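PDB 3QZB: putative superoxide reductase, which probably reduces superoxide to hydrogen peroxide at an iron centre, using electrons that reach it by way of rubredoxin. Local coordinates for residues H57-T61 / E62-R66; E37-K40 / K41-V45. All blocks are in the same frame, centred on the assembly; numbering follows the deposited sequence. Where two conformers were deposited one is given.

Contact 1: residues H57-T61 / E62-R66. With FE (Fe (III) ion), chain B.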
loop_
_atom_site.group_PDB
_atom_site.type_symbol
_atom_site.label_atom_id
_atom_site.label_comp_id
_atom_site.label_asym_id
_atom_site.label_seq_id
_atom_site.Cartn_x
_atom_site.Cartn_y
_atom_site.Cartn_z
ATOM N N HIS A 57 -3.691 20.874 -8.221
ATOM C CA HIS A 57 -2.574 20.068 -8.675
ATOM C C HIS A 57 -3.039 19.235 -9.859
ATOM O O HIS A 57 -4.133 18.681 -9.847
ATOM C CB HIS A 57 -2.027 19.167 -7.542
ATOM C CG HIS A 57 -0.743 18.455 -7.901
ATOM N ND1 HIS A 57 -0.729 17.344 -8.725
ATOM C CD2 HIS A 57 0.558 18.702 -7.581
ATOM C CE1 HIS A 57 0.523 16.949 -8.908
ATOM N NE2 HIS A 57 1.327 17.748 -8.240
ATOM N N PRO A 58 -2.175 19.076 -10.894
ATOM C CA PRO A 58 -2.530 18.196 -12.008
ATOM C C PRO A 58 -2.854 16.773 -11.633
ATOM O O PRO A 58 -2.380 16.262 -10.576
ATOM C CB PRO A 58 -1.265 18.249 -12.890
ATOM C CG PRO A 58 -0.645 19.564 -12.587
ATOM C CD PRO A 58 -0.888 19.757 -11.105
ATOM N N ASN A 59 -3.599 16.096 -12.489
ATOM C CA ASN A 59 -3.782 14.658 -12.336
ATOM C C ASN A 59 -3.767 14.076 -13.730
ATOM O O ASN A 59 -4.781 13.765 -14.334
ATOM C CB ASN A 59 -5.086 14.363 -11.667
ATOM C CG ASN A 59 -5.198 12.921 -11.234
ATOM O OD1 ASN A 59 -4.304 12.092 -11.502
ATOM N ND2 ASN A 59 -6.306 12.602 -10.540
ATOM N N THR A 60 -2.560 13.955 -14.278
ATOM C CA THR A 60 -2.334 13.376 -15.593
ATOM C C THR A 60 -1.561 12.086 -15.445
ATOM O O THR A 60 -0.994 11.791 -14.378
ATOM C CB THR A 60 -1.572 14.353 -16.522
ATOM O OG1 THR A 60 -0.240 14.469 -15.997
ATOM C CG2 THR A 60 -2.271 15.730 -16.600
ATOM N N THR A 61 -1.435 11.326 -16.542
ATOM C CA THR A 61 -0.683 10.147 -16.474
ATOM C C THR A 61 0.792 10.430 -16.098
ATOM O O THR A 61 1.418 9.689 -15.364
ATOM C CB THR A 61 -0.798 9.405 -17.830
ATOM O OG1 THR A 61 -2.190 9.095 -18.134
ATOM C CG2 THR A 61 0.045 8.124 -17.887
ATOM N N GLU A 62 1.340 11.542 -16.595
ATOM C CA GLU A 62 2.708 11.918 -16.354
ATOM C C GLU A 62 2.980 12.563 -15.002
ATOM O O GLU A 62 4.106 12.476 -14.515
ATOM C CB GLU A 62 3.204 12.860 -17.491
ATOM C CG GLU A 62 3.072 12.277 -18.896
ATOM C CD GLU A 62 1.627 12.247 -19.502
ATOM O OE1 GLU A 62 0.675 12.923 -19.015
ATOM O OE2 GLU A 62 1.475 11.558 -20.560
ATOM N N HIS A 63 1.960 13.213 -14.425
ATOM C CA HIS A 63 2.166 14.037 -13.228
ATOM C C HIS A 63 0.919 13.948 -12.365
ATOM O O HIS A 63 -0.137 14.453 -12.730
ATOM C CB HIS A 63 2.434 15.484 -13.605
ATOM C CG HIS A 63 2.682 16.393 -12.444
ATOM N ND1 HIS A 63 2.466 17.743 -12.536
ATOM C CD2 HIS A 63 3.058 16.145 -11.156
ATOM C CE1 HIS A 63 2.729 18.289 -11.351
ATOM N NE2 HIS A 63 3.096 17.337 -10.484
ATOM N N HIS A 64 1.068 13.413 -11.150
ATOM C CA HIS A 64 -0.064 13.212 -10.262
ATOM C C HIS A 64 0.388 12.969 -8.851
ATOM O O HIS A 64 1.512 12.514 -8.604
ATOM C CB HIS A 64 -0.910 12.008 -10.763
ATOM C CG HIS A 64 -0.096 10.751 -10.981
ATOM N ND1 HIS A 64 0.286 10.346 -12.240
ATOM C CD2 HIS A 64 0.420 9.838 -10.131
ATOM C CE1 HIS A 64 1.000 9.237 -12.122
ATOM N NE2 HIS A 64 1.132 8.928 -10.858
ATOM N N ILE A 65 -0.506 13.247 -7.921
ATOM C CA ILE A 65 -0.304 12.824 -6.515
ATOM C C ILE A 65 -0.631 11.356 -6.362
ATOM O O ILE A 65 -1.679 10.880 -6.741
ATOM C CB ILE A 65 -1.204 13.666 -5.599
ATOM C CG1 ILE A 65 -0.968 15.177 -5.782
ATOM C CG2 ILE A 65 -1.041 13.210 -4.130
ATOM C CD1 ILE A 65 0.459 15.600 -5.567
ATOM N N ARG A 66 0.327 10.608 -5.832
ATOM C CA ARG A 66 0.220 9.167 -5.660
ATOM C C ARG A 66 -0.528 8.747 -4.383
ATOM O O ARG A 66 -1.260 7.766 -4.416
ATOM C CB ARG A 66 1.634 8.585 -5.586
ATOM C CG ARG A 66 2.438 8.636 -6.887
ATOM C CD ARG A 66 2.059 7.524 -7.808
ATOM N NE ARG A 66 2.890 7.423 -9.003
ATOM C CZ ARG A 66 4.108 6.942 -9.024
ATOM N NH1 ARG A 66 4.689 6.489 -7.935
ATOM N NH2 ARG A 66 4.788 6.884 -10.178
HETATM FE FE FE B . 3.544 17.615 -8.393
HETATM O O HOH W 1 -3.092 14.140 -8.634
#

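Contact 2: residues E37-K40 / K41-V45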
loop_
_atom_site.group_PDB
_atom_site.type_symbol
_atom_site.label_atom_id
_atom_site.label_comp_id
_atom_site.label_asym_id
_atom_site.label_seq_id
_atom_site.Cartn_x
_atom_site.Cartn_y
_atom_site.Cartn_z
ATOM N N GLU A 37 -10.766 20.386 16.475
ATOM C CA GLU A 37 -9.758 20.733 17.454
ATOM C C GLU A 37 -9.797 19.806 18.684
ATOM O O GLU A 37 -8.766 19.509 19.292
ATOM C CB GLU A 37 -9.992 22.187 17.918
ATOM C CG GLU A 37 -9.109 22.700 18.965
ATOM C CD GLU A 37 -9.259 24.214 19.189
ATOM O OE1 GLU A 37 -10.359 24.762 18.914
ATOM O OE2 GLU A 37 -8.273 24.822 19.665
ATOM N N LYS A 38 -11.004 19.432 19.082
ATOM C CA LYS A 38 -11.182 18.667 20.326
ATOM C C LYS A 38 -12.306 17.668 20.111
ATOM O O LYS A 38 -13.307 17.979 19.461
ATOM C CB LYS A 38 -11.509 19.612 21.490
ATOM C CG LYS A 38 -11.686 18.907 22.856
ATOM C CD LYS A 38 -11.880 19.953 23.979
ATOM C CE LYS A 38 -13.386 20.186 24.329
ATOM N NZ LYS A 38 -13.978 19.332 25.465
ATOM N N VAL A 39 -12.117 16.456 20.647
ATOM C CA VAL A 39 -13.054 15.362 20.503
ATOM C C VAL A 39 -13.223 14.630 21.828
ATOM O O VAL A 39 -12.391 14.752 22.718
ATOM C CB VAL A 39 -12.601 14.374 19.406
ATOM C CG1 VAL A 39 -12.508 15.111 18.053
ATOM C CG2 VAL A 39 -11.295 13.702 19.776
ATOM N N LYS A 40 -14.300 13.862 21.923
ATOM C CA LYS A 40 -14.523 12.999 23.074
ATOM C C LYS A 40 -13.683 11.740 22.959
ATOM O O LYS A 40 -13.302 11.288 21.870
ATOM C CB LYS A 40 -16.000 12.619 23.180
ATOM C CG LYS A 40 -16.913 13.804 23.355
ATOM C CD LYS A 40 -18.384 13.426 23.327
ATOM C CE LYS A 40 -19.298 14.652 23.629
ATOM N NZ LYS A 40 -19.121 15.823 22.719
ATOM N N LYS A 41 -13.421 11.123 24.102
ATOM C CA LYS A 41 -12.664 9.880 24.114
ATOM C C LYS A 41 -13.377 8.775 23.369
ATOM O O LYS A 41 -14.536 8.504 23.595
ATOM C CB LYS A 41 -12.405 9.472 25.583
ATOM C CG LYS A 41 -11.447 8.328 25.763
ATOM C CD LYS A 41 -11.243 7.947 27.234
ATOM C CE LYS A 41 -10.435 6.660 27.401
ATOM N NZ LYS A 41 -10.142 6.293 28.831
ATOM N N ASP A 42 -12.663 8.158 22.444
ATOM C CA ASP A 42 -13.159 6.997 21.685
ATOM C C ASP A 42 -14.250 7.325 20.652
ATOM O O ASP A 42 -14.729 6.432 19.950
ATOM C CB ASP A 42 -13.595 5.814 22.579
ATOM C CG ASP A 42 -12.538 5.394 23.599
ATOM O OD1 ASP A 42 -11.353 5.358 23.276
ATOM O OD2 ASP A 42 -12.946 5.077 24.751
ATOM N N GLU A 43 -14.606 8.590 20.480
ATOM C CA GLU A 43 -15.610 8.899 19.485
ATOM C C GLU A 43 -15.003 8.872 18.067
ATOM O O GLU A 43 -13.816 9.126 17.884
ATOM C CB GLU A 43 -16.384 10.142 19.788
ATOM C CG GLU A 43 -15.712 11.371 19.482
ATOM C CD GLU A 43 -16.666 12.654 19.401
ATOM O OE1 GLU A 43 -17.877 12.590 19.053
ATOM O OE2 GLU A 43 -16.162 13.677 19.799
ATOM N N LYS A 44 -15.843 8.598 17.100
ATOM C CA LYS A 44 -15.375 8.583 15.727
ATOM C C LYS A 44 -15.103 10.014 15.268
ATOM O O LYS A 44 -15.924 10.906 15.490
ATOM C CB LYS A 44 -16.438 7.983 14.818
ATOM C CG LYS A 44 -16.592 6.530 14.994
ATOM C CD LYS A 44 -17.678 5.870 14.132
ATOM C CE LYS A 44 -17.700 4.420 14.380
ATOM N NZ LYS A 44 -18.692 3.624 13.526
ATOM N N VAL A 45 -13.943 10.206 14.670
ATOM C CA VAL A 45 -13.416 11.503 14.252
ATOM C C VAL A 45 -13.173 11.414 12.736
ATOM O O VAL A 45 -12.441 10.560 12.284
ATOM C CB VAL A 45 -12.081 11.856 14.971
ATOM C CG1 VAL A 45 -11.566 13.231 14.510
ATOM C CG2 VAL A 45 -12.183 11.769 16.479
HETATM O O HOH W 2 -17.016 16.129 20.474
#

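Contact 1: residues H57-T61 / E62-R66
His57 and His63 share one iron(III) ion in the four-histidine, one-cysteine centre of the superoxide reductase fold, an immunoglobulin-like beta-sandwich, and the loop joining them doubles back to bring both rings to the metal. Each NE2 binds iron at 2.2 Å; His29, His130 and Cys127 complete the site. The rings form an offset edge-to-face pair, the edge of His57 toward the face of His63 with planes 69° apart. With CG anti to its backbone N (chi1 -172°), His57 swings toward the metal, while its ND1 donates to an in-plane lone pair of Pro58 O at 2.7 Å, which should fix the ring's rotation. Packing is tight here: Ile65 CD1 lies over the centre of one His57 face, 3.5 Å from the centroid, and Pro58 CD lies against the opposite face near the rim. Thr60 and Glu62 are looser and partly exposed, Glu62 OE1 being held by Asn99 ND2. Between the two, the His64 ring uses both nitrogens: ND1 donates to Thr60 O at 2.9 Å, nearly along the C=O axis, and NE2 accepts from Arg66 NE at 3.0 Å. A leucine in place of His64 would probably leave Thr60 O without this donor and Arg66 NE without its acceptor, the guanidinium still held by the second subunit. Thr60 N closes the bend by donating to His63 O, 2.9 Å away and 37° above the carbonyl plane.

Contact 2: residues E37-K40 / K41-V45
Glu43 OE2 is gripped by two donors at a type II beta turn, Lys40 to Glu43, which leads from strand 38-39 into strand 44-51 at an end of the beta-sandwich. Lys40 N reaches it at 2.8 Å in an almost straight bond (N-H...O 173°), on the anti side of the carboxylate and 31° out of its plane. The second donor is a water, 2.7 Å from OE2; in the Lys40 conformer described, one of two, this water also accepts from Lys40 NZ and so bridges ammonium and carboxylate, which do not meet directly. Glu43 CG sits between its own backbone N and carbonyl carbon (chi1 79°), and the extended chain beyond it carries the carboxylate back across the turn, where OE2 also lies alongside Lys40 CB and CG. The turn's own backbone bond, Glu43 N to Lys40 O, is weak at 3.3 Å; the Lys40 N to Glu43 OE2 bond is a second, shorter tie between the same two residues. Lys41 and Asp42 form the exposed corner. On the inner side, Val39 and Val45 each point toward the other segment and touch, and both also pack on Ile139 of strand 131-141. Their side chains cross at about a right angle, with Val39 CG1 3.7 Å from Val45 CG2.

In the fold
From the N terminus the chain first meets contact 2, which turns strand 38-39, paired in parallel with strand 131-141 in the mixed sheet, into strand 44-51 of the three-stranded antiparallel sheet. It therefore joins the two sheets of the sandwich. Strand 44-51 then leads into the loop where contact 1 bends the chain back and starts strand 65-74, again in the mixed sheet. The two contacts follow in series, neither nested nor crossed, with centres about 34 Å apart on opposite sides of the chain's centre. Contact 1 lies at the iron end of the subunit; contact 2 is remote from the metal, near the C-terminal end of strand 131-141.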